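Local coordinates for protein transferrin (Manduca sexta, PDB 6WB6) that binds a single ferric ion per molecule together with a carbonate anion and transports iron as a secreted insect transferrin, at residues Thr358-Leu363 with Cys384-Ser389; Val353-Thr358 with Ser402-Val407; Leu363-Ala368 with Val630-Ala635; Ala392-Val397 with Lys417-His422. All coordinates share one frame; numbering follows the deposited sequence.

Interaction 1 of 4, residues Thr358-Leu363 with Cys384-Ser389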
# COMPACT_ATOMS: atom_id res chain seq x y z
N THR A 358 9.48 18.54 -1.53
CA THR A 358 10.13 19.70 -2.15
C THR A 358 9.15 20.72 -2.70
O THR A 358 9.57 21.58 -3.47
CB THR A 358 11.05 19.26 -3.28
OG1 THR A 358 10.30 18.51 -4.24
CG2 THR A 358 12.20 18.42 -2.77
N SER A 359 7.87 20.67 -2.34
CA SER A 359 6.94 21.68 -2.83
C SER A 359 5.74 21.74 -1.92
O SER A 359 5.47 20.80 -1.15
CB SER A 359 6.52 21.39 -4.27
OG SER A 359 5.61 20.32 -4.33
N ASN A 360 5.01 22.87 -2.02
CA ASN A 360 3.79 23.06 -1.23
C ASN A 360 2.72 22.04 -1.60
O ASN A 360 1.99 21.56 -0.73
CB ASN A 360 3.22 24.48 -1.43
CG ASN A 360 4.11 25.56 -0.85
OD1 ASN A 360 4.93 25.30 0.01
ND2 ASN A 360 3.93 26.78 -1.33
N VAL A 361 2.57 21.74 -2.89
CA VAL A 361 1.59 20.73 -3.27
C VAL A 361 2.00 19.39 -2.69
O VAL A 361 1.19 18.68 -2.09
CB VAL A 361 1.40 20.67 -4.80
CG1 VAL A 361 2.66 20.37 -5.52
CG2 VAL A 361 0.38 19.60 -5.14
N ALA A 362 3.28 19.02 -2.83
CA ALA A 362 3.74 17.77 -2.25
C ALA A 362 3.56 17.75 -0.74
O ALA A 362 3.12 16.74 -0.17
CB ALA A 362 5.18 17.53 -2.63
N LEU A 363 3.86 18.86 -0.07
CA LEU A 363 3.55 18.96 1.35
C LEU A 363 2.08 18.65 1.62
O LEU A 363 1.73 17.96 2.58
CB LEU A 363 3.88 20.34 1.88
CG LEU A 363 3.65 20.55 3.37
CD1 LEU A 363 4.45 19.57 4.15
CD2 LEU A 363 4.02 22.00 3.76
N CYS A 384 5.50 15.25 7.61
CA CYS A 384 5.83 15.89 6.34
C CYS A 384 6.71 17.11 6.62
O CYS A 384 6.34 17.97 7.42
CB CYS A 384 4.54 16.29 5.61
SG CYS A 384 3.40 14.89 5.41
N VAL A 385 7.85 17.17 5.96
CA VAL A 385 8.83 18.23 6.15
C VAL A 385 9.26 18.75 4.79
O VAL A 385 9.56 17.96 3.88
CB VAL A 385 10.04 17.75 6.96
CG1 VAL A 385 11.15 18.79 6.92
CG2 VAL A 385 9.61 17.48 8.40
N GLN A 386 9.31 20.07 4.64
CA GLN A 386 9.43 20.69 3.33
C GLN A 386 10.73 21.48 3.21
O GLN A 386 10.97 22.41 3.98
CB GLN A 386 8.25 21.60 3.04
CG GLN A 386 8.10 21.87 1.53
CD GLN A 386 7.42 23.16 1.24
OE1 GLN A 386 6.76 23.74 2.10
NE2 GLN A 386 7.58 23.64 0.03
N GLU A 387 11.53 21.12 2.23
CA GLU A 387 12.68 21.91 1.83
C GLU A 387 12.41 22.37 0.40
O GLU A 387 11.45 21.95 -0.23
CB GLU A 387 13.98 21.11 1.93
CG GLU A 387 14.25 20.59 3.34
CD GLU A 387 14.67 21.71 4.28
OE1 GLU A 387 15.25 22.70 3.82
OE2 GLU A 387 14.38 21.59 5.49
N ASN A 388 13.28 23.23 -0.12
CA ASN A 388 12.98 23.88 -1.38
C ASN A 388 13.68 23.22 -2.56
O ASN A 388 13.55 23.70 -3.69
CB ASN A 388 13.30 25.37 -1.30
CG ASN A 388 12.15 26.19 -0.68
OD1 ASN A 388 11.18 25.63 -0.16
ND2 ASN A 388 12.27 27.51 -0.75
N SER A 389 14.37 22.11 -2.33
CA SER A 389 14.93 21.34 -3.44
C SER A 389 15.17 19.90 -3.01
O SER A 389 15.12 19.55 -1.83
CB SER A 389 16.25 21.94 -3.91
OG SER A 389 17.24 21.68 -2.94
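Q386, T358 and L363 bury the most surface here, where strand 381-386 and the turn after it meet the start of helix 360-375. The Q386 chain leaves with CG anti to the backbone N (chi1 -160°) and runs on extended. Its NE2 gives a weak, bent hydrogen bond to N360 OD1 at 3.1 Å and lies 3.3 Å from S359 C; the two amide planes are turned 75° apart. On the other branch OE1 lies 3.6 Å from L363 CD2, the side chains crossing at about a right angle, and 3.2 Å from N360 OD1, an acceptor pair without a bond. An alanine in place of Q386 would probably leave N360 OD1 without this weak donor and open a gap beside L363 CD2. The other methyl of L363, CD1, rests 3.6 Å from C384 CB; C384 SG is itself bonded to C366 SG of the same helix. At the far end T358 meets the turn through its backbone and its methyl: CA makes a CH...O contact of 3.2 Å to E387 O, and CG2 lies 3.3 Å from S389 O. Next to it S359 is the N-cap, its OG accepting from A362 N at 3.1 Å. Backbone bonds join V385 to L355 and V357, and E387 to V357. Strand 352-357, helix 360-375 and strand 381-386 thus form a beta-alpha-beta crossover, the parallel unit of the transferrin-type, periplasmic-binding-protein-like fold.

Interaction 2 of 4, residues Val353-Thr358 with Ser402-Val407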
# COMPACT_ATOMS: atom_id res chain seq x y z
N VAL A 353 7.80 8.89 11.16
CA VAL A 353 8.67 8.87 10.00
C VAL A 353 8.42 10.17 9.22
O VAL A 353 7.28 10.48 8.85
CB VAL A 353 8.44 7.62 9.15
CG1 VAL A 353 7.02 7.55 8.61
CG2 VAL A 353 9.44 7.54 8.01
N ARG A 354 9.49 10.94 9.02
CA ARG A 354 9.40 12.27 8.42
C ARG A 354 9.86 12.16 6.98
O ARG A 354 11.03 11.87 6.72
CB ARG A 354 10.25 13.29 9.17
CG ARG A 354 9.96 13.39 10.65
CD ARG A 354 11.06 14.12 11.37
NE ARG A 354 12.29 13.33 11.35
CZ ARG A 354 13.48 13.76 11.77
NH1 ARG A 354 13.62 15.00 12.23
NH2 ARG A 354 14.53 12.95 11.70
N LEU A 355 8.92 12.32 6.05
CA LEU A 355 9.25 12.33 4.63
C LEU A 355 9.54 13.76 4.22
O LEU A 355 8.76 14.66 4.54
CB LEU A 355 8.10 11.79 3.79
CG LEU A 355 8.28 12.01 2.28
CD1 LEU A 355 9.48 11.27 1.74
CD2 LEU A 355 7.01 11.64 1.51
N CYS A 356 10.64 13.96 3.52
CA CYS A 356 10.99 15.29 3.05
C CYS A 356 10.38 15.49 1.67
O CYS A 356 10.51 14.62 0.79
CB CYS A 356 12.50 15.47 3.00
SG CYS A 356 12.93 17.23 2.68
N VAL A 357 9.66 16.60 1.50
CA VAL A 357 9.03 16.96 0.25
C VAL A 357 9.60 18.29 -0.22
O VAL A 357 10.12 19.08 0.56
CB VAL A 357 7.50 17.06 0.40
CG1 VAL A 357 6.93 15.75 0.93
CG2 VAL A 357 7.16 18.19 1.34
N THR A 358 9.48 18.54 -1.53
CA THR A 358 10.13 19.70 -2.15
C THR A 358 9.15 20.72 -2.70
O THR A 358 9.57 21.58 -3.47
CB THR A 358 11.05 19.26 -3.28
OG1 THR A 358 10.30 18.51 -4.24
CG2 THR A 358 12.20 18.42 -2.77
N SER A 402 15.04 15.08 8.46
CA SER A 402 14.08 14.18 7.86
C SER A 402 14.60 12.76 8.00
O SER A 402 15.78 12.54 8.29
CB SER A 402 13.85 14.48 6.37
OG SER A 402 13.73 15.88 6.15
N ASP A 403 13.71 11.80 7.79
CA ASP A 403 14.08 10.40 7.78
C ASP A 403 14.17 9.82 6.38
O ASP A 403 14.84 8.81 6.19
CB ASP A 403 13.08 9.60 8.61
CG ASP A 403 12.96 10.12 10.03
OD1 ASP A 403 14.02 10.23 10.70
OD2 ASP A 403 11.83 10.46 10.46
N LEU A 404 13.49 10.41 5.39
CA LEU A 404 13.70 9.93 4.03
C LEU A 404 13.31 11.01 3.04
O LEU A 404 12.54 11.93 3.33
CB LEU A 404 12.91 8.64 3.73
CG LEU A 404 11.38 8.72 3.73
CD1 LEU A 404 10.75 7.38 3.29
CD2 LEU A 404 10.84 9.11 5.08
N ALA A 405 13.81 10.81 1.83
CA ALA A 405 13.61 11.73 0.73
C ALA A 405 13.85 10.92 -0.52
O ALA A 405 14.55 9.90 -0.49
CB ALA A 405 14.56 12.93 0.82
N SER A 406 13.23 11.36 -1.61
CA SER A 406 13.33 10.68 -2.88
C SER A 406 14.37 11.36 -3.76
O SER A 406 14.70 12.53 -3.59
CB SER A 406 11.98 10.67 -3.62
OG SER A 406 11.51 11.99 -3.86
N VAL A 407 14.84 10.60 -4.73
CA VAL A 407 15.83 11.03 -5.69
C VAL A 407 15.59 10.19 -6.94
O VAL A 407 15.15 9.04 -6.86
CB VAL A 407 17.24 10.90 -5.06
CG1 VAL A 407 17.42 9.52 -4.44
CG2 VAL A 407 18.34 11.20 -6.05
O HOH W 1 11.75 14.05 -1.41
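R354 lays its guanidinium over S402, whose N stands 3.8 Å above the plane near its centre, and grips D403 side-on in a two-nitrogen salt bridge. NE reaches D403 OD2 at 3.0 Å and NH2 reaches OD1 at 2.9 Å, both nearly straight and in the guanidinium plane. The carboxylate is met from above its own plane, the two planes lying 50° apart. The bend of the arginine chain at chi3 (-68°) swings NE back toward the acid. OD2 also takes R354 N, on its anti lone pair, at 2.8 Å, while NH1 bonds N400 O. Segment 402-407 docks edge-on to strand 352-357 through a single beta bridge, L355 with L404, at the edge of a parallel beta-alpha-beta layer. R354 O accepts from both D403 N and L404 N, and C356 N binds L404 O at 2.8 Å. Beyond the bridge a water donates to C356 O and accepts from S406 N. L404 CD2 packs against V353 CG2 at 3.6 Å and L404 CG against L355 CD1. C356 CB touches A405 CB at 3.9 Å and S402 OG, which is hydrogen-bonded to S396 OG; C356 SG is joined to C393 SG in a disulfide.

Interaction 3 of 4, residues Leu363-Ala368 with Val630-Ala635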
# COMPACT_ATOMS: atom_id res chain seq x y z
N LEU A 363 3.86 18.86 -0.07
CA LEU A 363 3.55 18.96 1.35
C LEU A 363 2.08 18.65 1.62
O LEU A 363 1.73 17.96 2.58
CB LEU A 363 3.88 20.34 1.88
CG LEU A 363 3.65 20.55 3.37
CD1 LEU A 363 4.45 19.57 4.15
CD2 LEU A 363 4.02 22.00 3.76
N SER A 364 1.18 19.23 0.82
CA SER A 364 -0.23 18.99 1.10
C SER A 364 -0.62 17.55 0.78
O SER A 364 -1.46 16.99 1.48
CB SER A 364 -1.09 19.97 0.32
OG SER A 364 -0.75 19.92 -1.05
N LYS A 365 -0.01 16.95 -0.25
CA LYS A 365 -0.30 15.56 -0.54
C LYS A 365 0.23 14.66 0.56
O LYS A 365 -0.44 13.70 0.98
CB LYS A 365 0.30 15.16 -1.90
CG LYS A 365 -0.05 13.73 -2.34
CD LYS A 365 0.48 13.35 -3.71
CE LYS A 365 0.22 11.86 -3.97
NZ LYS A 365 0.58 11.38 -5.35
N CYS A 366 1.41 14.98 1.08
CA CYS A 366 1.97 14.20 2.19
C CYS A 366 1.10 14.30 3.44
O CYS A 366 0.92 13.32 4.17
CB CYS A 366 3.39 14.69 2.46
SG CYS A 366 4.19 13.88 3.83
N ARG A 367 0.52 15.48 3.68
CA ARG A 367 -0.32 15.64 4.87
C ARG A 367 -1.65 14.90 4.72
O ARG A 367 -2.16 14.36 5.70
CB ARG A 367 -0.56 17.11 5.15
CG ARG A 367 0.67 17.78 5.76
CD ARG A 367 0.45 19.28 6.03
NE ARG A 367 1.62 19.85 6.70
CZ ARG A 367 1.95 21.14 6.65
NH1 ARG A 367 1.20 22.00 5.96
NH2 ARG A 367 3.03 21.56 7.31
N ALA A 368 -2.25 14.92 3.52
CA ALA A 368 -3.49 14.17 3.33
C ALA A 368 -3.20 12.67 3.39
O ALA A 368 -3.96 11.91 4.00
CB ALA A 368 -4.14 14.55 1.99
N VAL A 630 3.40 13.93 -8.10
CA VAL A 630 3.64 14.50 -6.78
C VAL A 630 4.01 13.36 -5.83
O VAL A 630 3.21 12.43 -5.63
CB VAL A 630 2.41 15.26 -6.29
CG1 VAL A 630 2.76 16.00 -5.03
CG2 VAL A 630 1.90 16.23 -7.37
N ILE A 631 5.20 13.44 -5.25
CA ILE A 631 5.76 12.42 -4.34
C ILE A 631 6.05 11.13 -5.10
O ILE A 631 7.18 10.64 -5.07
CB ILE A 631 4.85 12.12 -3.14
CG1 ILE A 631 4.67 13.39 -2.30
CG2 ILE A 631 5.49 11.03 -2.27
CD1 ILE A 631 3.86 13.25 -1.07
N PHE A 632 5.04 10.57 -5.74
CA PHE A 632 5.22 9.38 -6.56
C PHE A 632 4.93 9.74 -8.00
O PHE A 632 4.13 10.63 -8.29
CB PHE A 632 4.29 8.22 -6.11
CG PHE A 632 4.36 7.91 -4.61
CD1 PHE A 632 5.42 7.21 -4.08
CD2 PHE A 632 3.38 8.36 -3.76
CE1 PHE A 632 5.52 6.96 -2.73
CE2 PHE A 632 3.45 8.11 -2.40
CZ PHE A 632 4.52 7.40 -1.88
N ASN A 633 5.58 9.03 -8.92
CA ASN A 633 5.19 9.19 -10.31
C ASN A 633 3.85 8.52 -10.55
O ASN A 633 3.59 7.44 -10.02
CB ASN A 633 6.24 8.62 -11.24
CG ASN A 633 7.49 9.45 -11.23
OD1 ASN A 633 7.45 10.60 -11.63
ND2 ASN A 633 8.60 8.88 -10.74
N ASN A 634 3.01 9.17 -11.35
CA ASN A 634 1.71 8.59 -11.70
C ASN A 634 1.86 7.20 -12.29
O ASN A 634 0.95 6.38 -12.18
CB ASN A 634 0.96 9.49 -12.69
CG ASN A 634 0.42 10.78 -12.06
OD1 ASN A 634 1.01 11.35 -11.12
ND2 ASN A 634 -0.70 11.26 -12.59
N ALA A 635 3.00 6.89 -12.90
CA ALA A 635 3.21 5.57 -13.48
C ALA A 635 3.53 4.50 -12.45
O ALA A 635 3.50 3.31 -12.78
CB ALA A 635 4.35 5.61 -14.51
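K365 reaches from helix 360-375 to the loop 630-635, which leads into strand 638-641, and so attaches the helix of the beta-alpha-beta crossover to a distant part of the same transferrin-like lobe. Its CG is anti to the backbone N (chi1 -175°), and every later torsion is also anti, giving a fully extended chain. That shape carries NZ outward from the helix to V630 O, 2.8 Å away and in the plane of the carbonyl. NZ has a second acceptor in I620 O, so two backbone oxygens of the surrounding loops share one buried ammonium, acceptors that would probably offset some of the cost of burying its charge. The methylenes are used as well: CD lies 3.7 Å from V630 CG1, the two side chains crossing obliquely. A methionine in place of K365 would probably leave V630 O and I620 O without this common donor and the loop less firmly fixed to the helix. I631 adopts an unusual backbone with positive phi (67°), and its chain, CG1 anti to the carbonyl carbon and then extended (chi2 -178°), points CD1 at the helix. CD1 stands 3.7 Å from C366 N and 3.8 Å from C366 CB, while the sulfur of C366 is bonded to C384. The other branch of I631, CG2, covers a face of the F632 ring, 3.5 Å above its plane and offset toward the rim. The edge of that ring is turned to the lysine, with F632 CD2 4.4 Å from K365 NZ.

Interaction 4 of 4, residues Ala392-Val397 with Lys417-His422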
# COMPACT_ATOMS: atom_id res chain seq x y z
N ALA A 392 18.33 19.88 -0.95
CA ALA A 392 18.07 20.29 0.42
C ALA A 392 17.31 19.23 1.20
O ALA A 392 17.45 19.14 2.42
CB ALA A 392 17.29 21.60 0.47
N CYS A 393 16.47 18.43 0.52
CA CYS A 393 15.85 17.30 1.21
C CYS A 393 16.90 16.26 1.57
O CYS A 393 16.84 15.65 2.65
CB CYS A 393 14.75 16.67 0.35
SG CYS A 393 13.13 17.33 0.64
N LEU A 394 17.84 16.01 0.66
CA LEU A 394 18.89 15.04 0.93
C LEU A 394 19.76 15.50 2.09
O LEU A 394 20.06 14.72 2.99
CB LEU A 394 19.73 14.81 -0.32
CG LEU A 394 18.97 14.17 -1.47
CD1 LEU A 394 19.84 14.24 -2.69
CD2 LEU A 394 18.55 12.73 -1.13
N LYS A 395 20.22 16.74 2.05
CA LYS A 395 20.94 17.26 3.20
C LYS A 395 20.13 17.08 4.47
O LYS A 395 20.68 16.78 5.53
CB LYS A 395 21.26 18.74 3.01
CG LYS A 395 21.88 19.43 4.22
CD LYS A 395 23.21 18.77 4.68
CE LYS A 395 24.07 19.75 5.51
NZ LYS A 395 25.16 19.08 6.32
N SER A 396 18.82 17.31 4.39
CA SER A 396 18.02 17.25 5.60
C SER A 396 17.98 15.83 6.14
O SER A 396 18.02 15.63 7.36
CB SER A 396 16.61 17.77 5.33
OG SER A 396 15.75 17.58 6.45
N VAL A 397 17.88 14.83 5.26
CA VAL A 397 17.94 13.45 5.74
C VAL A 397 19.28 13.21 6.45
O VAL A 397 19.33 12.66 7.55
CB VAL A 397 17.70 12.46 4.59
CG1 VAL A 397 17.75 10.98 5.07
CG2 VAL A 397 16.31 12.70 3.94
N LYS A 417 27.13 9.10 -2.17
CA LYS A 417 28.50 9.58 -2.01
C LYS A 417 28.50 10.87 -1.21
O LYS A 417 29.38 11.10 -0.37
CB LYS A 417 29.16 9.82 -3.37
CG LYS A 417 30.40 8.98 -3.63
N LYS A 418 27.50 11.72 -1.42
CA LYS A 418 27.57 13.09 -0.96
C LYS A 418 27.01 13.24 0.44
O LYS A 418 27.56 14.01 1.25
CB LYS A 418 26.81 14.01 -1.94
CG LYS A 418 26.40 15.37 -1.37
CD LYS A 418 27.40 16.42 -1.72
CE LYS A 418 27.15 16.92 -3.13
NZ LYS A 418 26.25 18.09 -3.08
N TYR A 419 25.92 12.54 0.73
CA TYR A 419 25.21 12.66 2.02
C TYR A 419 25.22 11.40 2.84
O TYR A 419 24.53 11.39 3.79
CB TYR A 419 23.77 13.00 1.76
CG TYR A 419 23.63 14.36 1.17
CD1 TYR A 419 24.04 15.45 1.91
CD2 TYR A 419 23.19 14.52 -0.11
CE1 TYR A 419 23.95 16.70 1.40
CE2 TYR A 419 23.02 15.79 -0.62
CZ TYR A 419 23.50 16.84 0.11
OH TYR A 419 23.45 18.07 -0.37
N ASN A 420 26.00 10.42 2.45
CA ASN A 420 26.06 9.13 3.14
C ASN A 420 24.66 8.59 3.42
O ASN A 420 24.37 8.08 4.51
CB ASN A 420 26.87 9.24 4.42
CG ASN A 420 27.34 7.92 4.91
OD1 ASN A 420 27.37 6.94 4.15
ND2 ASN A 420 27.72 7.86 6.19
N LEU A 421 23.78 8.71 2.44
CA LEU A 421 22.46 8.11 2.48
C LEU A 421 22.47 6.81 1.70
O LEU A 421 23.40 6.52 0.95
CB LEU A 421 21.42 9.07 1.92
CG LEU A 421 21.44 10.46 2.56
CD1 LEU A 421 20.53 11.40 1.78
CD2 LEU A 421 21.00 10.34 4.00
N HIS A 422 21.38 6.05 1.83
CA HIS A 422 21.27 4.77 1.15
C HIS A 422 19.81 4.51 0.80
O HIS A 422 18.91 4.93 1.53
CB HIS A 422 21.82 3.65 2.04
CG HIS A 422 20.93 3.31 3.20
ND1 HIS A 422 20.98 3.98 4.40
CD2 HIS A 422 19.98 2.35 3.34
CE1 HIS A 422 20.10 3.46 5.24
NE2 HIS A 422 19.48 2.46 4.62
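Helix 390-399 is met by the end of helix 411-419 and the turn after it, the backbones coming nearest at K395 and Y419 with CA atoms 6.4 Å apart, and N420 leaving the helix with positive phi. The Y419 ring lies with one face on the backbone of the first helix: K395 N is 3.7 Å above its centre and L394 C is also over it. Y419 CG, anti to its carbonyl carbon (chi1 -67°), brings the ring toward helix 390-399. At the rim L394 CB comes to CE2 at 3.4 Å and K395 CB to CE1 at 3.7 Å. The opposite face is covered by K418 CG. Past the turn, L421 sends its methyls to L394 and, one turn on, V397: CD1 meets L394 CD2 at 3.8 Å, and CD2 presses on V397 CG1 at 3.5 Å, a tight pair. L394 and L421 both reach V589 of strand 587-590, which places the contact against the antiparallel sheet. No hydrogen bond joins the two segments. Y419 OH is satisfied by D391 and K395 NZ by a salt bridge to D399, so cohesion between the segments rests on apolar packing and on the ring laid over the helix backbone.

How the interactions relate
From the N-terminal end, strand 352-357 opens the loop that interaction 2 closes at 402-407. Nested within it, interaction 1 closes the smaller crossover loop from 358-363 to 384-389, and the two share T358. Interaction 3 starts on the same helix, sharing L363 with interaction 1, and closes a far longer loop to 630-635; it crosses interactions 1 and 2. Interaction 4 closes the short loop from helix 390-399 to the end of helix 411-419, in series after interaction 1, crossing interaction 2 and nested inside interaction 3. Together they tie the beta-alpha-beta unit to helix 390-399, strand 405-407 and the loop before strand 638-641, with disulfides C366-C384 and C356-C393 between contacts.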